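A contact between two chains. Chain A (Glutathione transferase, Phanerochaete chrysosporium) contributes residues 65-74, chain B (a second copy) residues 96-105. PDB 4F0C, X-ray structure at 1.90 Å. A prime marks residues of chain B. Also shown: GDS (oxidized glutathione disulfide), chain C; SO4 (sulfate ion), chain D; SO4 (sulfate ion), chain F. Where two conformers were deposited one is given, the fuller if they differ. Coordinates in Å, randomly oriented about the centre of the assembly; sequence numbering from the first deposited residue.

Chain A 65-74: YYNDFVVWES
Chain B 96-105: FDDKIIMTQW

A short strand of chain A that starts at Phe69 lies along a helix of chain B, of which residues 96-105 form part, both running in nearly the same direction: their axes cross at 26° and approach to 8.7 Å. Phe69 sits nearest Asp97′ (CA to CA 8.9 Å), while Glu73 comes much closer to Gln104′ (CA to CA 6.1 Å).

A type I' turn from Tyr66 to Phe69, with Asn67 (58/34) and Asp68 (60/35) both left-handed, leads into the strand; Phe69 N donates to Tyr66 O at 3.1 Å. Tyr66 (chi1 t) and Phe69 (chi1 t, chi2 88°) point toward the helix. The long phenol carries its hydroxyl to Asp97′ (chi1 m), where Tyr66 OH donates to OD1 at 2.6 Å. Phe69 is the main bump here: its flat ring lodges among Asp97′, Ile100′ and Ile101′, with CE2 3.8 Å from Ile100′ CG2 and CZ 4.1 Å from Ile101′ CG1. The branched isoleucines, one helical turn beyond Phe96′ and Asp97′, offer it apolar walls.

Further along, Gln104′ (chi t, t, -91°) is the extended knob, covered more than any other residue. Its OE1 accepts from Trp72 N at 3.0 Å and 169°, a nearly straight bond that an amide oxygen suits well. A water bridges the same OE1 (2.9 Å) to Val70 O (2.6 Å). Trp72 (chi1 p, chi2 -90°) turns a broad face to this side chain: Gln104′ CG stands 4.0 Å from the centroid of its six-membered ring, nearly on the normal. The indole's edge meets the face of Trp105′ (chi1 m, chi2 100°), planes at 81°, with CZ2 to CZ2 3.8 Å. A sulfate ties this corner together, its O1 accepting from Trp72 NE1 and Gln104′ NE2, each at 2.9 Å, and its O3 from Trp105′ NE1 at 2.8 Å.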

# COMPACT_ATOMS: atom_id res chain seq x y z
N TYR A 65 -3.88 -26.23 5.17
CA TYR A 65 -4.72 -27.15 4.39
C TYR A 65 -4.46 -26.94 2.89
O TYR A 65 -5.12 -27.53 2.04
CB TYR A 65 -6.22 -26.94 4.67
CG TYR A 65 -6.67 -27.20 6.11
CD1 TYR A 65 -5.78 -27.64 7.10
CD2 TYR A 65 -8.03 -27.03 6.47
CE1 TYR A 65 -6.24 -27.88 8.44
CE2 TYR A 65 -8.47 -27.26 7.76
CZ TYR A 65 -7.59 -27.66 8.74
OH TYR A 65 -8.08 -27.86 10.03
N TYR A 66 -3.49 -26.08 2.59
CA TYR A 66 -3.07 -25.89 1.20
C TYR A 66 -1.54 -25.99 1.13
O TYR A 66 -0.88 -25.07 0.67
CB TYR A 66 -3.56 -24.53 0.70
CG TYR A 66 -3.41 -24.29 -0.80
CD1 TYR A 66 -3.88 -25.22 -1.72
CD2 TYR A 66 -2.80 -23.13 -1.26
CE1 TYR A 66 -3.75 -24.98 -3.11
CE2 TYR A 66 -2.67 -22.88 -2.63
CZ TYR A 66 -3.15 -23.81 -3.55
OH TYR A 66 -3.03 -23.58 -4.91
N ASN A 67 -1.00 -27.10 1.62
CA ASN A 67 0.43 -27.39 1.56
C ASN A 67 1.30 -26.33 2.24
O ASN A 67 2.42 -26.08 1.80
CB ASN A 67 0.89 -27.59 0.11
CG ASN A 67 -0.04 -28.50 -0.68
OD1 ASN A 67 -0.06 -29.71 -0.48
ND2 ASN A 67 -0.83 -27.91 -1.59
N ASP A 68 0.79 -25.73 3.32
CA ASP A 68 1.51 -24.69 4.08
C ASP A 68 1.87 -23.48 3.24
O ASP A 68 2.93 -22.86 3.43
CB ASP A 68 2.76 -25.28 4.78
CG ASP A 68 2.39 -26.21 5.93
OD1 ASP A 68 1.28 -26.09 6.49
OD2 ASP A 68 3.22 -27.06 6.28
N PHE A 69 0.99 -23.14 2.31
CA PHE A 69 1.17 -21.94 1.49
C PHE A 69 1.24 -20.70 2.39
O PHE A 69 0.46 -20.58 3.34
CB PHE A 69 -0.03 -21.81 0.54
CG PHE A 69 0.19 -20.85 -0.61
CD1 PHE A 69 0.75 -21.31 -1.80
CD2 PHE A 69 -0.22 -19.52 -0.52
CE1 PHE A 69 0.93 -20.45 -2.88
CE2 PHE A 69 -0.04 -18.63 -1.62
CZ PHE A 69 0.52 -19.11 -2.79
N VAL A 70 2.18 -19.80 2.11
CA VAL A 70 2.39 -18.60 2.95
C VAL A 70 2.10 -17.32 2.18
O VAL A 70 2.55 -17.16 1.05
CB VAL A 70 3.87 -18.52 3.43
CG1 VAL A 70 4.13 -17.19 4.18
CG2 VAL A 70 4.26 -19.76 4.28
N VAL A 71 1.38 -16.39 2.81
CA VAL A 71 1.18 -15.06 2.25
C VAL A 71 1.44 -14.01 3.34
O VAL A 71 1.07 -14.20 4.51
CB VAL A 71 -0.26 -14.89 1.68
CG1 VAL A 71 -0.45 -13.48 1.08
CG2 VAL A 71 -0.56 -15.98 0.62
N TRP A 72 2.09 -12.92 2.97
CA TRP A 72 2.27 -11.80 3.89
C TRP A 72 1.78 -10.50 3.20
O TRP A 72 1.32 -10.57 2.06
CB TRP A 72 3.72 -11.73 4.41
CG TRP A 72 4.83 -11.79 3.30
CD1 TRP A 72 5.45 -12.93 2.77
CD2 TRP A 72 5.44 -10.66 2.64
NE1 TRP A 72 6.40 -12.54 1.81
CE2 TRP A 72 6.40 -11.17 1.71
CE3 TRP A 72 5.29 -9.27 2.75
CZ2 TRP A 72 7.19 -10.33 0.91
CZ3 TRP A 72 6.07 -8.43 1.94
CH2 TRP A 72 7.01 -8.97 1.03
N GLU A 73 1.89 -9.36 3.89
CA GLU A 73 1.12 -8.14 3.60
C GLU A 73 -0.33 -8.40 3.99
O GLU A 73 -1.04 -9.18 3.33
CB GLU A 73 1.22 -7.64 2.15
CG GLU A 73 2.56 -6.95 1.82
CD GLU A 73 2.82 -5.72 2.71
OE1 GLU A 73 1.90 -4.91 2.93
OE2 GLU A 73 3.97 -5.57 3.20
N SER A 74 -0.76 -7.76 5.07
CA SER A 74 -2.14 -7.92 5.56
C SER A 74 -3.20 -7.88 4.45
O SER A 74 -4.10 -8.72 4.43
CB SER A 74 -2.46 -6.88 6.67
OG SER A 74 -2.35 -5.52 6.23
N PHE B 96 -3.37 -18.99 -10.06
CA PHE B 96 -3.75 -18.35 -8.80
C PHE B 96 -2.55 -18.14 -7.87
O PHE B 96 -2.34 -17.02 -7.36
CB PHE B 96 -4.83 -19.13 -8.04
CG PHE B 96 -5.04 -18.59 -6.67
CD1 PHE B 96 -5.68 -17.37 -6.49
CD2 PHE B 96 -4.50 -19.23 -5.57
CE1 PHE B 96 -5.85 -16.83 -5.22
CE2 PHE B 96 -4.67 -18.69 -4.30
CZ PHE B 96 -5.35 -17.48 -4.13
N ASP B 97 -1.76 -19.19 -7.67
CA ASP B 97 -0.62 -19.11 -6.76
C ASP B 97 0.32 -18.00 -7.16
O ASP B 97 0.80 -17.26 -6.31
CB ASP B 97 0.15 -20.44 -6.72
CG ASP B 97 -0.62 -21.56 -6.01
OD1 ASP B 97 -1.81 -21.39 -5.66
OD2 ASP B 97 -0.01 -22.65 -5.86
N ASP B 98 0.59 -17.86 -8.46
CA ASP B 98 1.49 -16.80 -8.90
C ASP B 98 0.82 -15.42 -8.76
O ASP B 98 1.47 -14.44 -8.35
CB ASP B 98 1.93 -17.01 -10.36
CG ASP B 98 2.91 -18.16 -10.54
OD1 ASP B 98 3.52 -18.60 -9.55
OD2 ASP B 98 3.10 -18.60 -11.69
N LYS B 99 -0.45 -15.32 -9.13
CA LYS B 99 -1.15 -14.05 -9.03
C LYS B 99 -1.17 -13.48 -7.61
O LYS B 99 -0.99 -12.28 -7.41
CB LYS B 99 -2.60 -14.17 -9.53
CG LYS B 99 -2.74 -14.24 -11.05
CD LYS B 99 -4.22 -14.44 -11.42
CE LYS B 99 -4.42 -14.63 -12.90
NZ LYS B 99 -5.91 -14.76 -13.16
N ILE B 100 -1.44 -14.33 -6.63
CA ILE B 100 -1.55 -13.80 -5.27
C ILE B 100 -0.18 -13.34 -4.76
O ILE B 100 -0.08 -12.35 -4.01
CB ILE B 100 -2.23 -14.77 -4.31
CG1 ILE B 100 -2.57 -14.06 -2.98
CG2 ILE B 100 -1.40 -16.09 -4.11
CD1 ILE B 100 -3.56 -12.88 -3.15
N ILE B 101 0.88 -14.03 -5.18
CA ILE B 101 2.21 -13.61 -4.75
C ILE B 101 2.64 -12.34 -5.51
O ILE B 101 3.27 -11.44 -4.94
CB ILE B 101 3.24 -14.77 -4.94
CG1 ILE B 101 2.85 -15.95 -4.05
CG2 ILE B 101 4.69 -14.28 -4.67
CD1 ILE B 101 2.69 -15.58 -2.53
N MET B 102 2.26 -12.23 -6.78
CA MET B 102 2.54 -10.97 -7.48
C MET B 102 1.83 -9.81 -6.76
O MET B 102 2.37 -8.70 -6.60
CB MET B 102 2.11 -11.07 -8.95
CG MET B 102 2.55 -9.86 -9.81
SD MET B 102 2.01 -10.00 -11.53
CE MET B 102 0.25 -9.67 -11.36
N THR B 103 0.60 -10.07 -6.32
CA THR B 103 -0.18 -9.07 -5.57
C THR B 103 0.46 -8.73 -4.22
O THR B 103 0.50 -7.56 -3.81
CB THR B 103 -1.64 -9.53 -5.43
OG1 THR B 103 -2.21 -9.52 -6.73
CG2 THR B 103 -2.46 -8.59 -4.55
N GLN B 104 0.95 -9.75 -3.52
CA GLN B 104 1.68 -9.53 -2.28
C GLN B 104 2.86 -8.56 -2.48
O GLN B 104 3.03 -7.62 -1.72
CB GLN B 104 2.22 -10.87 -1.79
CG GLN B 104 3.19 -10.81 -0.58
CD GLN B 104 3.92 -12.12 -0.44
OE1 GLN B 104 3.47 -13.03 0.26
NE2 GLN B 104 5.07 -12.25 -1.17
N TRP B 105 3.69 -8.81 -3.50
CA TRP B 105 4.81 -7.92 -3.77
C TRP B 105 4.35 -6.51 -4.15
O TRP B 105 5.00 -5.54 -3.77
CB TRP B 105 5.74 -8.52 -4.83
CG TRP B 105 6.61 -9.60 -4.19
CD1 TRP B 105 6.42 -10.95 -4.25
CD2 TRP B 105 7.75 -9.38 -3.35
NE1 TRP B 105 7.40 -11.60 -3.52
CE2 TRP B 105 8.22 -10.65 -2.95
CE3 TRP B 105 8.44 -8.22 -2.93
CZ2 TRP B 105 9.36 -10.81 -2.14
CZ3 TRP B 105 9.57 -8.38 -2.09
CH2 TRP B 105 10.00 -9.66 -1.70
N1 GDS C . 2.07 -3.01 4.89
CA1 GDS C . 2.25 -4.02 6.00
C1 GDS C . 0.94 -4.87 6.22
OE1 GDS C . -0.19 -4.32 6.04
OE2 GDS C . 1.10 -6.10 6.49
CB1 GDS C . 2.64 -3.33 7.36
CG1 GDS C . 2.84 -4.38 8.47
CD1 GDS C . 3.37 -3.70 9.69
O1 GDS C . 3.58 -2.50 9.79
N2 GDS C . 3.61 -4.55 10.75
CA2 GDS C . 4.16 -4.06 12.03
C2 GDS C . 5.48 -4.74 12.32
O2 GDS C . 5.60 -5.95 12.11
CB2 GDS C . 3.24 -4.45 13.21
SG2 GDS C . 1.74 -3.45 13.17
N3 GDS C . 6.45 -3.99 12.87
CA3 GDS C . 7.71 -4.59 13.21
C3 GDS C . 8.87 -3.73 12.74
OE3 GDS C . 10.01 -3.99 13.17
OE4 GDS C . 8.58 -2.85 11.90
N4 GDS C . 2.81 0.25 9.85
CA4 GDS C . 2.49 1.06 8.67
C4 GDS C . 1.34 0.36 7.89
OE5 GDS C . 0.49 -0.31 8.54
OE6 GDS C . 1.35 0.54 6.65
C5 GDS C . 3.20 0.84 11.03
O5 GDS C . 3.31 2.06 11.18
CA5 GDS C . 3.50 -0.07 12.22
N5 GDS C . 4.50 0.56 13.12
CB5 GDS C . 2.18 -0.30 12.96
SG5 GDS C . 2.36 -1.66 14.18
CA6 GDS C . 8.61 0.46 12.67
C6 GDS C . 8.85 2.01 12.50
OE7 GDS C . 10.03 2.43 12.52
OE8 GDS C . 7.84 2.72 12.32
N6 GDS C . 9.84 -0.28 12.37
CB6 GDS C . 8.11 0.23 14.13
CG6 GDS C . 6.65 0.65 14.33
CD6 GDS C . 5.73 -0.10 13.39
O6 GDS C . 5.95 -1.21 12.89
S SO4 D . 7.90 -14.86 -1.57
O1 SO4 D . 7.30 -13.98 -0.55
O2 SO4 D . 7.11 -16.06 -1.72
O3 SO4 D . 7.88 -14.31 -2.94
O4 SO4 D . 9.25 -15.10 -1.15
S SO4 F . -5.18 -21.60 -11.29
O1 SO4 F . -6.29 -22.38 -10.76
O2 SO4 F . -5.64 -20.23 -11.49
O3 SO4 F . -4.07 -21.65 -10.34
O4 SO4 F . -4.73 -22.15 -12.56
O HOH W 1 4.64 -15.63 0.53